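Local coordinates for protein geranyltranstransferase (Thermotoga maritima, PDB 2FTZ) that probably catalyses the condensation of isopentenyl diphosphate with geranyl diphosphate to give farnesyl diphosphate, at residues E19-I22 / R23-L26; P28-L32 / L33-A37; L77-T80 / A81-I84. All coordinates share one frame; numbering follows the deposited sequence. Where two conformers were deposited one is given.

Interaction 1: residues E19-I22 / R23-L26; sequences EERI and REIL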
ATOM      1  N   GLU A  19      20.296  -1.523  -8.284  1.00 32.74           N
ATOM      2  CA  GLU A  19      20.681  -2.386  -7.145  1.00 37.01           C
ATOM      3  C   GLU A  19      21.191  -1.532  -5.982  1.00 32.66           C
ATOM      4  O   GLU A  19      20.817  -1.739  -4.826  1.00 31.52           O
ATOM      5  CB  GLU A  19      21.786  -3.393  -7.508  1.00 38.76           C
ATOM      6  CG  GLU A  19      21.542  -4.391  -8.667  1.00 43.91           C
ATOM      7  CD  GLU A  19      20.430  -5.386  -8.421  1.00 51.18           C
ATOM      8  OE1 GLU A  19      20.045  -5.565  -7.242  1.00 45.12           O
ATOM      9  OE2 GLU A  19      19.955  -6.010  -9.415  1.00 44.77           O
ATOM     10  N   GLU A  20      22.045  -0.567  -6.291  1.00 31.36           N
ATOM     11  CA  GLU A  20      22.641   0.313  -5.265  1.00 31.85           C
ATOM     12  C   GLU A  20      21.600   1.170  -4.528  1.00 29.27           C
ATOM     13  O   GLU A  20      21.610   1.276  -3.293  1.00 25.65           O
ATOM     14  CB  GLU A  20      23.691   1.227  -5.922  1.00 33.07           C
ATOM     15  CG  GLU A  20      24.533   1.992  -4.965  1.00 41.04           C
ATOM     16  CD  GLU A  20      25.693   2.734  -5.676  1.00 41.83           C
ATOM     17  OE1 GLU A  20      25.720   2.771  -6.935  1.00 53.03           O
ATOM     18  OE2 GLU A  20      26.554   3.286  -4.963  1.00 54.76           O
ATOM     19  N   ARG A  21      20.661   1.733  -5.284  1.00 27.03           N
ATOM     20  CA  ARG A  21      19.600   2.535  -4.691  1.00 28.85           C
ATOM     21  C   ARG A  21      18.680   1.668  -3.837  1.00 24.06           C
ATOM     22  O   ARG A  21      18.254   2.078  -2.754  1.00 24.22           O
ATOM     23  CB  ARG A  21      18.785   3.246  -5.776  1.00 29.56           C
ATOM     24  CG  ARG A  21      17.668   4.126  -5.247  1.00 37.33           C
ATOM     25  CD  ARG A  21      18.135   5.213  -4.293  1.00 42.39           C
ATOM     26  NE  ARG A  21      18.956   6.206  -4.967  1.00 52.42           N
ATOM     27  CZ  ARG A  21      18.500   7.136  -5.810  1.00 56.23           C
ATOM     28  NH1 ARG A  21      17.207   7.216  -6.128  1.00 56.77           N
ATOM     29  NH2 ARG A  21      19.350   8.000  -6.345  1.00 58.49           N
ATOM     30  N   ILE A  22      18.344   0.485  -4.334  1.00 24.86           N
ATOM     31  CA  ILE A  22      17.526  -0.456  -3.568  1.00 24.41           C
ATOM     32  C   ILE A  22      18.193  -0.820  -2.243  1.00 23.80           C
ATOM     33  O   ILE A  22      17.542  -0.808  -1.184  1.00 23.48           O
ATOM     34  CB  ILE A  22      17.231  -1.723  -4.381  1.00 25.63           C
ATOM     35  CG1 ILE A  22      16.189  -1.385  -5.466  1.00 28.07           C
ATOM     36  CG2 ILE A  22      16.692  -2.887  -3.463  1.00 24.35           C
ATOM     37  CD1 ILE A  22      16.019  -2.555  -6.444  1.00 33.73           C
ATOM     38  N   ARG A  23      19.479  -1.122  -2.279  1.00 22.23           N
ATOM     39  CA  ARG A  23      20.206  -1.407  -1.034  1.00 24.54           C
ATOM     40  C   ARG A  23      20.233  -0.200  -0.069  1.00 21.44           C
ATOM     41  O   ARG A  23      20.104  -0.375   1.140  1.00 23.51           O
ATOM     42  CB  ARG A  23      21.590  -1.969  -1.346  1.00 25.71           C
ATOM     43  CG  ARG A  23      21.548  -3.392  -1.910  0.50 28.42           C
ATOM     44  CD  ARG A  23      22.928  -4.036  -1.953  0.50 28.90           C
ATOM     45  NE  ARG A  23      22.881  -5.403  -2.477  0.50 34.97           N
ATOM     46  CZ  ARG A  23      22.489  -6.491  -1.805  0.50 34.24           C
ATOM     47  NH1 ARG A  23      22.069  -6.421  -0.545  0.50 31.72           N
ATOM     48  NH2 ARG A  23      22.517  -7.675  -2.417  0.50 35.31           N
ATOM     49  N   GLU A  24      20.342   1.019  -0.579  1.00 21.87           N
ATOM     50  CA  GLU A  24      20.267   2.225   0.256  1.00 23.67           C
ATOM     51  C   GLU A  24      18.927   2.386   0.945  1.00 23.06           C
ATOM     52  O   GLU A  24      18.848   2.664   2.185  1.00 21.47           O
ATOM     53  CB  GLU A  24      20.548   3.495  -0.582  0.50 24.07           C
ATOM     54  CG  GLU A  24      22.000   3.750  -0.949  0.50 27.42           C
ATOM     55  CD  GLU A  24      22.174   4.749  -2.121  0.50 31.27           C
ATOM     56  OE1 GLU A  24      21.156   5.287  -2.621  0.50 41.25           O
ATOM     57  OE2 GLU A  24      23.333   4.974  -2.551  0.50 37.99           O
ATOM     58  N   ILE A  25      17.851   2.273   0.162  1.00 23.16           N
ATOM     59  CA  ILE A  25      16.515   2.426   0.701  1.00 24.88           C
ATOM     60  C   ILE A  25      16.158   1.343   1.721  1.00 23.98           C
ATOM     61  O   ILE A  25      15.456   1.612   2.695  1.00 22.71           O
ATOM     62  CB  ILE A  25      15.461   2.448  -0.440  1.00 25.06           C
ATOM     63  CG1 ILE A  25      15.674   3.678  -1.314  1.00 29.98           C
ATOM     64  CG2 ILE A  25      14.040   2.418   0.131  1.00 27.66           C
ATOM     65  CD1 ILE A  25      14.875   3.595  -2.629  1.00 30.57           C
ATOM     66  N   LEU A  26      16.598   0.110   1.459  1.00 19.64           N
ATOM     67  CA  LEU A  26      16.258  -1.006   2.297  1.00 22.85           C
ATOM     68  C   LEU A  26      17.273  -1.372   3.368  1.00 21.42           C
ATOM     69  O   LEU A  26      17.083  -2.381   4.055  1.00 21.30           O
ATOM     70  CB  LEU A  26      15.935  -2.219   1.426  1.00 21.89           C
ATOM     71  CG  LEU A  26      14.740  -2.043   0.483  1.00 24.83           C
ATOM     72  CD1 LEU A  26      14.535  -3.294  -0.351  1.00 22.27           C
ATOM     73  CD2 LEU A  26      13.456  -1.673   1.216  1.00 21.21           C
TER
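Ile22 and Leu26 run alongside each other in the same direction, with CG2 of Ile22 3.8 Å from CD1 of Leu26. On the neighbouring strip of the helix, Arg21 CG lies 3.9 Å from Ile25 CD1. CG of Arg21 stands opposite its own backbone N (chi1 -179°), and two successive bends, at chi2 and chi3, bring CD and NE beside Glu24 OE1 while the guanidinium stands out from the helix. The backbone bonds are those of a regular alpha-helix: Glu19 O takes the N-H of Arg23 at 2.9 Å, and the same i to i+4 step joins Glu20 to Glu24, Arg21 to Ile25 and Ile22 to Leu26. This is helix 19-26 of the all-helical prenyl synthase fold, and its apolar side packs on its neighbours: Leu26 meets Leu39 of helix 33-43 and Leu119 of helix 109-127, Ile25 meets Val73 of helix 69-87. Among the charged groups, Arg21 NE makes a weak, bent salt bridge to Glu24 OE1 (3.3 Å), doubtful because Glu24 has two modelled conformers. The firmer partner of Arg21 is Asp70, while Glu19 pairs with Arg48.

Interaction 2: residues P28-L32 / L33-A37; sequences PGWDL and LTEEA. With EDO (1,2-ethanediol), chain E.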
ATOM      1  N   PRO A  28      18.453  -1.738   6.765  1.00 19.35           N
ATOM      2  CA  PRO A  28      17.680  -1.608   8.009  1.00 20.75           C
ATOM      3  C   PRO A  28      18.149  -0.466   8.922  1.00 20.16           C
ATOM      4  O   PRO A  28      19.343  -0.154   9.007  1.00 18.19           O
ATOM      5  CB  PRO A  28      17.848  -2.984   8.682  1.00 19.67           C
ATOM      6  CG  PRO A  28      18.145  -3.936   7.495  1.00 18.26           C
ATOM      7  CD  PRO A  28      18.948  -3.115   6.549  1.00 22.17           C
ATOM      8  N   GLY A  29      17.187   0.149   9.600  1.00 18.71           N
ATOM      9  CA  GLY A  29      17.433   1.207  10.588  1.00 21.33           C
ATOM     10  C   GLY A  29      16.931   0.945  12.010  1.00 21.79           C
ATOM     11  O   GLY A  29      17.362   1.643  12.953  1.00 22.09           O
ATOM     12  N   TRP A  30      16.059  -0.053  12.193  1.00 21.34           N
ATOM     13  CA  TRP A  30      15.301  -0.283  13.439  1.00 23.42           C
ATOM     14  C   TRP A  30      15.469  -1.667  14.033  1.00 24.66           C
ATOM     15  O   TRP A  30      14.709  -2.053  14.901  1.00 23.98           O
ATOM     16  CB  TRP A  30      13.799   0.018  13.197  1.00 23.85           C
ATOM     17  CG  TRP A  30      13.593   1.385  12.741  1.00 23.08           C
ATOM     18  CD1 TRP A  30      13.433   1.813  11.465  1.00 23.51           C
ATOM     19  CD2 TRP A  30      13.604   2.553  13.550  1.00 26.87           C
ATOM     20  NE1 TRP A  30      13.333   3.170  11.430  1.00 30.62           N
ATOM     21  CE2 TRP A  30      13.415   3.649  12.697  1.00 22.93           C
ATOM     22  CE3 TRP A  30      13.727   2.776  14.903  1.00 27.48           C
ATOM     23  CZ2 TRP A  30      13.374   4.959  13.171  1.00 29.35           C
ATOM     24  CZ3 TRP A  30      13.691   4.067  15.367  1.00 31.28           C
ATOM     25  CH2 TRP A  30      13.511   5.137  14.505  1.00 24.76           C
ATOM     26  N   ASP A  31      16.459  -2.436  13.573  1.00 24.88           N
ATOM     27  CA  ASP A  31      16.757  -3.781  14.075  1.00 25.83           C
ATOM     28  C   ASP A  31      15.551  -4.706  13.923  1.00 25.47           C
ATOM     29  O   ASP A  31      15.289  -5.516  14.795  1.00 26.54           O
ATOM     30  CB  ASP A  31      17.242  -3.757  15.547  1.00 29.95           C
ATOM     31  CG  ASP A  31      17.745  -5.140  16.031  1.00 33.31           C
ATOM     32  OD1 ASP A  31      18.282  -5.902  15.220  1.00 33.86           O
ATOM     33  OD2 ASP A  31      17.518  -5.506  17.196  1.00 36.97           O
ATOM     34  N   LEU A  32      14.788  -4.549  12.848  1.00 22.44           N
ATOM     35  CA  LEU A  32      13.615  -5.368  12.629  1.00 20.14           C
ATOM     36  C   LEU A  32      13.864  -6.484  11.623  1.00 23.16           C
ATOM     37  O   LEU A  32      14.425  -6.219  10.555  1.00 23.03           O
ATOM     38  CB  LEU A  32      12.420  -4.542  12.153  1.00 20.88           C
ATOM     39  CG  LEU A  32      11.889  -3.547  13.175  1.00 21.26           C
ATOM     40  CD1 LEU A  32      10.888  -2.551  12.462  1.00 26.12           C
ATOM     41  CD2 LEU A  32      11.262  -4.222  14.422  1.00 24.86           C
ATOM     42  N   LEU A  33      13.376  -7.693  11.939  1.00 23.05           N
ATOM     43  CA  LEU A  33      13.292  -8.806  10.988  1.00 24.89           C
ATOM     44  C   LEU A  33      12.491  -8.423   9.734  1.00 23.94           C
ATOM     45  O   LEU A  33      12.822  -8.842   8.645  1.00 21.33           O
ATOM     46  CB  LEU A  33      12.608 -10.021  11.599  1.00 25.98           C
ATOM     47  CG  LEU A  33      13.351 -10.845  12.626  1.00 34.88           C
ATOM     48  CD1 LEU A  33      12.443 -12.021  12.983  1.00 44.69           C
ATOM     49  CD2 LEU A  33      14.674 -11.343  12.031  1.00 40.21           C
ATOM     50  N   THR A  34      11.486  -7.571   9.891  1.00 21.00           N
ATOM     51  CA  THR A  34      10.684  -7.078   8.781  1.00 18.21           C
ATOM     52  C   THR A  34      11.550  -6.315   7.768  1.00 21.27           C
ATOM     53  O   THR A  34      11.362  -6.458   6.556  1.00 21.10           O
ATOM     54  CB  THR A  34       9.470  -6.246   9.292  1.00 20.56           C
ATOM     55  OG1 THR A  34       8.662  -7.078  10.132  1.00 23.99           O
ATOM     56  CG2 THR A  34       8.613  -5.715   8.117  1.00 21.38           C
ATOM     57  N   GLU A  35      12.468  -5.484   8.264  1.00 20.68           N
ATOM     58  CA  GLU A  35      13.421  -4.753   7.403  1.00 21.29           C
ATOM     59  C   GLU A  35      14.342  -5.703   6.640  1.00 18.97           C
ATOM     60  O   GLU A  35      14.573  -5.545   5.413  1.00 21.15           O
ATOM     61  CB  GLU A  35      14.187  -3.761   8.229  1.00 21.91           C
ATOM     62  CG  GLU A  35      13.392  -2.596   8.853  1.00 21.93           C
ATOM     63  CD  GLU A  35      14.281  -1.715   9.684  1.00 24.83           C
ATOM     64  OE1 GLU A  35      14.796  -2.217  10.715  1.00 21.15           O
ATOM     65  OE2 GLU A  35      14.518  -0.532   9.292  1.00 24.67           O
ATOM     66  N   GLU A  36      14.875  -6.674   7.369  1.00 21.56           N
ATOM     67  CA  GLU A  36      15.736  -7.702   6.786  1.00 24.07           C
ATOM     68  C   GLU A  36      14.987  -8.467   5.684  1.00 23.88           C
ATOM     69  O   GLU A  36      15.560  -8.795   4.638  1.00 21.87           O
ATOM     70  CB  GLU A  36      16.243  -8.662   7.861  1.00 26.35           C
ATOM     71  CG  GLU A  36      17.261  -9.687   7.304  1.00 34.60           C
ATOM     72  CD  GLU A  36      17.651 -10.751   8.310  1.00 34.27           C
ATOM     73  OE1 GLU A  36      17.751 -10.432   9.528  1.00 37.88           O
ATOM     74  OE2 GLU A  36      17.870 -11.912   7.866  1.00 39.58           O
ATOM     75  N   ALA A  37      13.733  -8.788   5.938  1.00 22.49           N
ATOM     76  CA  ALA A  37      12.915  -9.506   4.966  1.00 23.22           C
ATOM     77  C   ALA A  37      12.658  -8.720   3.673  1.00 23.50           C
ATOM     78  O   ALA A  37      12.666  -9.285   2.573  1.00 21.49           O
ATOM     79  CB  ALA A  37      11.527  -9.927   5.622  1.00 21.03           C
TER
HETATM   80  C1  EDO E 276      19.839  -1.231  12.032  1.00 36.40           C
HETATM   81  O1  EDO E 276      18.692  -2.091  11.915  1.00 26.38           O
HETATM   82  C2  EDO E 276      20.415  -1.119  13.438  1.00 34.37           C
HETATM   83  O2  EDO E 276      19.969  -2.056  14.420  1.00 33.97           O
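Glu35 turns its carboxylate back from the first turn of a helix and holds three backbone N-H groups of the preceding loop. Glu35 OE2 receives Gly29 N at 2.8 Å in a nearly straight bond (174°) that arrives from above the carboxylate plane. Glu35 OE1 takes two: Trp30 N at 2.9 Å on the syn lone pair, and Leu32 N at 3.2 Å on the anti one. With CG beside its backbone N (chi1 -65°) and the chain extended beyond it, the carboxylate reaches into the middle of the loop. Leu32 is the N-cap, and its N-H bond to Glu35 OE1 is only the Glu35 half of a capping box, the leucine having no side-chain acceptor. Leu32 O accepts Glu36 N at 3.2 Å as the first helical bond, and Glu35 N weakly. The edge of the Trp30 ring faces the same carboxylate, Trp30 CD1 lying 3.4 Å from Glu35 OE2. An alanine in place of Glu35 would remove both oxygens and is likely to leave three loop N-H groups without their acceptors, freeing the turn to shift. An ethanediol, probably from the crystallisation liquor, accepts Asp31 N through O1. The loop links helix 19-26 to helix 33-43, which rests through Thr34 and Ala37 on helix 109-127; Glu155 of the second subunit bonds Leu33 N and Thr34 OG1, and Phe174 of that subunit meets Trp30 edge-to-face.

Interaction 3: residues L77-T80 / A81-I84; sequences LFHT and ASLI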
ATOM      1  N   LEU A  77      10.297  -1.865  -6.327  1.00 22.08           N
ATOM      2  CA  LEU A  77       9.905  -2.101  -4.914  1.00 21.72           C
ATOM      3  C   LEU A  77       8.467  -2.591  -4.901  1.00 22.27           C
ATOM      4  O   LEU A  77       8.116  -3.525  -4.202  1.00 23.26           O
ATOM      5  CB  LEU A  77      10.065  -0.803  -4.094  1.00 20.62           C
ATOM      6  CG  LEU A  77      11.465  -0.294  -3.738  1.00 24.72           C
ATOM      7  CD1 LEU A  77      11.402   1.057  -2.988  1.00 27.05           C
ATOM      8  CD2 LEU A  77      12.223  -1.333  -2.945  1.00 27.58           C
ATOM      9  N   PHE A  78       7.642  -1.964  -5.716  1.00 21.86           N
ATOM     10  CA  PHE A  78       6.231  -2.365  -5.827  1.00 22.70           C
ATOM     11  C   PHE A  78       6.086  -3.782  -6.352  1.00 21.78           C
ATOM     12  O   PHE A  78       5.351  -4.613  -5.781  1.00 23.43           O
ATOM     13  CB  PHE A  78       5.452  -1.403  -6.714  1.00 25.09           C
ATOM     14  CG  PHE A  78       3.954  -1.549  -6.559  1.00 26.68           C
ATOM     15  CD1 PHE A  78       3.256  -2.438  -7.329  1.00 33.67           C
ATOM     16  CD2 PHE A  78       3.264  -0.812  -5.606  1.00 27.02           C
ATOM     17  CE1 PHE A  78       1.867  -2.592  -7.153  1.00 34.11           C
ATOM     18  CE2 PHE A  78       1.870  -0.953  -5.460  1.00 30.85           C
ATOM     19  CZ  PHE A  78       1.200  -1.817  -6.214  1.00 27.03           C
ATOM     20  N   HIS A  79       6.791  -4.069  -7.441  1.00 22.89           N
ATOM     21  CA  HIS A  79       6.869  -5.408  -7.987  1.00 24.10           C
ATOM     22  C   HIS A  79       7.274  -6.430  -6.932  1.00 23.92           C
ATOM     23  O   HIS A  79       6.608  -7.485  -6.811  1.00 25.71           O
ATOM     24  CB  HIS A  79       7.856  -5.405  -9.168  1.00 24.90           C
ATOM     25  CG  HIS A  79       8.052  -6.727  -9.805  1.00 26.26           C
ATOM     26  ND1 HIS A  79       7.004  -7.474 -10.307  1.00 31.69           N
ATOM     27  CD2 HIS A  79       9.178  -7.441 -10.030  1.00 26.05           C
ATOM     28  CE1 HIS A  79       7.489  -8.596 -10.794  1.00 26.84           C
ATOM     29  NE2 HIS A  79       8.794  -8.603 -10.629  1.00 30.37           N
ATOM     30  N   THR A  80       8.379  -6.148  -6.213  1.00 22.99           N
ATOM     31  CA  THR A  80       8.823  -7.004  -5.094  1.00 22.87           C
ATOM     32  C   THR A  80       7.719  -7.309  -4.089  1.00 23.49           C
ATOM     33  O   THR A  80       7.495  -8.489  -3.722  1.00 24.34           O
ATOM     34  CB  THR A  80      10.041  -6.445  -4.384  1.00 23.32           C
ATOM     35  OG1 THR A  80      11.030  -6.123  -5.370  1.00 24.05           O
ATOM     36  CG2 THR A  80      10.653  -7.480  -3.376  1.00 23.62           C
ATOM     37  N   ALA A  81       7.037  -6.266  -3.660  1.00 23.76           N
ATOM     38  CA  ALA A  81       5.982  -6.398  -2.652  1.00 25.48           C
ATOM     39  C   ALA A  81       4.897  -7.329  -3.196  1.00 26.65           C
ATOM     40  O   ALA A  81       4.356  -8.183  -2.475  1.00 24.68           O
ATOM     41  CB  ALA A  81       5.376  -5.040  -2.349  1.00 24.25           C
ATOM     42  N   SER A  82       4.560  -7.151  -4.469  1.00 26.02           N
ATOM     43  CA  SER A  82       3.434  -7.906  -5.064  1.00 27.19           C
ATOM     44  C   SER A  82       3.787  -9.422  -5.108  1.00 27.34           C
ATOM     45  O   SER A  82       2.901 -10.290  -4.939  1.00 29.75           O
ATOM     46  CB  SER A  82       3.069  -7.323  -6.454  1.00 27.50           C
ATOM     47  OG  SER A  82       3.994  -7.681  -7.446  1.00 35.06           O
ATOM     48  N   LEU A  83       5.061  -9.734  -5.295  1.00 23.71           N
ATOM     49  CA  LEU A  83       5.501 -11.136  -5.330  1.00 24.73           C
ATOM     50  C   LEU A  83       5.473 -11.752  -3.917  1.00 28.89           C
ATOM     51  O   LEU A  83       5.127 -12.928  -3.741  1.00 28.05           O
ATOM     52  CB  LEU A  83       6.917 -11.223  -5.863  1.00 27.08           C
ATOM     53  CG  LEU A  83       7.143 -10.755  -7.310  1.00 32.39           C
ATOM     54  CD1 LEU A  83       8.665 -10.832  -7.685  1.00 31.97           C
ATOM     55  CD2 LEU A  83       6.234 -11.544  -8.216  1.00 38.16           C
ATOM     56  N   ILE A  84       5.905 -10.979  -2.915  1.00 28.74           N
ATOM     57  CA  ILE A  84       5.806 -11.447  -1.534  1.00 28.04           C
ATOM     58  C   ILE A  84       4.351 -11.846  -1.191  1.00 29.36           C
ATOM     59  O   ILE A  84       4.085 -12.927  -0.631  1.00 32.00           O
ATOM     60  CB  ILE A  84       6.290 -10.366  -0.499  1.00 25.15           C
ATOM     61  CG1 ILE A  84       7.807 -10.104  -0.646  1.00 25.79           C
ATOM     62  CG2 ILE A  84       6.011 -10.870   0.939  1.00 29.53           C
ATOM     63  CD1 ILE A  84       8.311  -8.952   0.302  1.00 26.56           C
TER
HETATM   64  O   HOH W   1       4.043  -6.910 -10.158  1.00 31.93           O
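Leu83 lays its CD1 methyl over one face of the His79 imidazole, 4.1 Å from the ring centroid and 27° off the ring normal, a CH-pi contact between side chains one helical turn apart. Leu83 CD1 lies nearest His79 NE2, at 3.7 Å. His79 gets there with CG opposite its backbone N (chi1 179°), which swings the ring out alongside the following turn, where Leu83 touches it and Ser82 is joined to it through a water.

Ser82 works on the other nitrogen. A water in the ring plane lies 3.0 Å from His79 ND1 and donates to Ser82 OG at 2.8 Å. Ser82 OG in turn donates to the carbonyl of its partner: His79 O receives it at 2.7 Å, as well as Leu83 N at 3.1 Å, so one oxygen carries two donors. Holding OG between its own backbone N and carbonyl carbon (chi1 75°) turns the serine hydroxyl back onto the helix.

Other faces of the helix are buried: Ala81 and Ile84 pack on Leu119 of helix 109-127, and Thr80 meets Ala42 of helix 33-43 with its hydroxyl spent on Glu76 O. The Phe78 ring meets Phe120 and also Phe121 of the second subunit.

All this belongs to helix 69-87, which in this family carries the first aspartate-rich motif, beginning just past Ile84. Unidentified ligand density, probably from the crystallisation liquor, bonds His79 NE2 and, separately, Ser82 O. In related synthases the position of His79 helps hold the diphosphate of isopentenyl diphosphate, so a similar role is plausible here. The chemistry is consistent with that: leucine on one face and the serine-bound water at ND1 probably fix the ring's rotation and present NE2 to the ligand.

How the interactions relate
The three contacts follow one another along the chain, interactions 1 and 2 on the same side of its centre. Interactions 1 and 2 adjoin in sequence, their centres 14 Å apart, yet otherwise do not touch: the loop of interaction 2 carries the chain from helix 19-26 into helix 33-43. Interaction 1 reaches interaction 3 directly, with Leu26 CD1 4.0 Å from Leu77 CD2, although their centres are 15 Å apart. Interactions 2 and 3 come within about 5 Å at their nearest atoms without touching. Interaction 3, about 8 Å from the chain's centre, is next to unidentified ligand, at what is by comparison with related synthases probably the isopentenyl diphosphate site; interaction 2, about 24 Å out, lies against the second subunit.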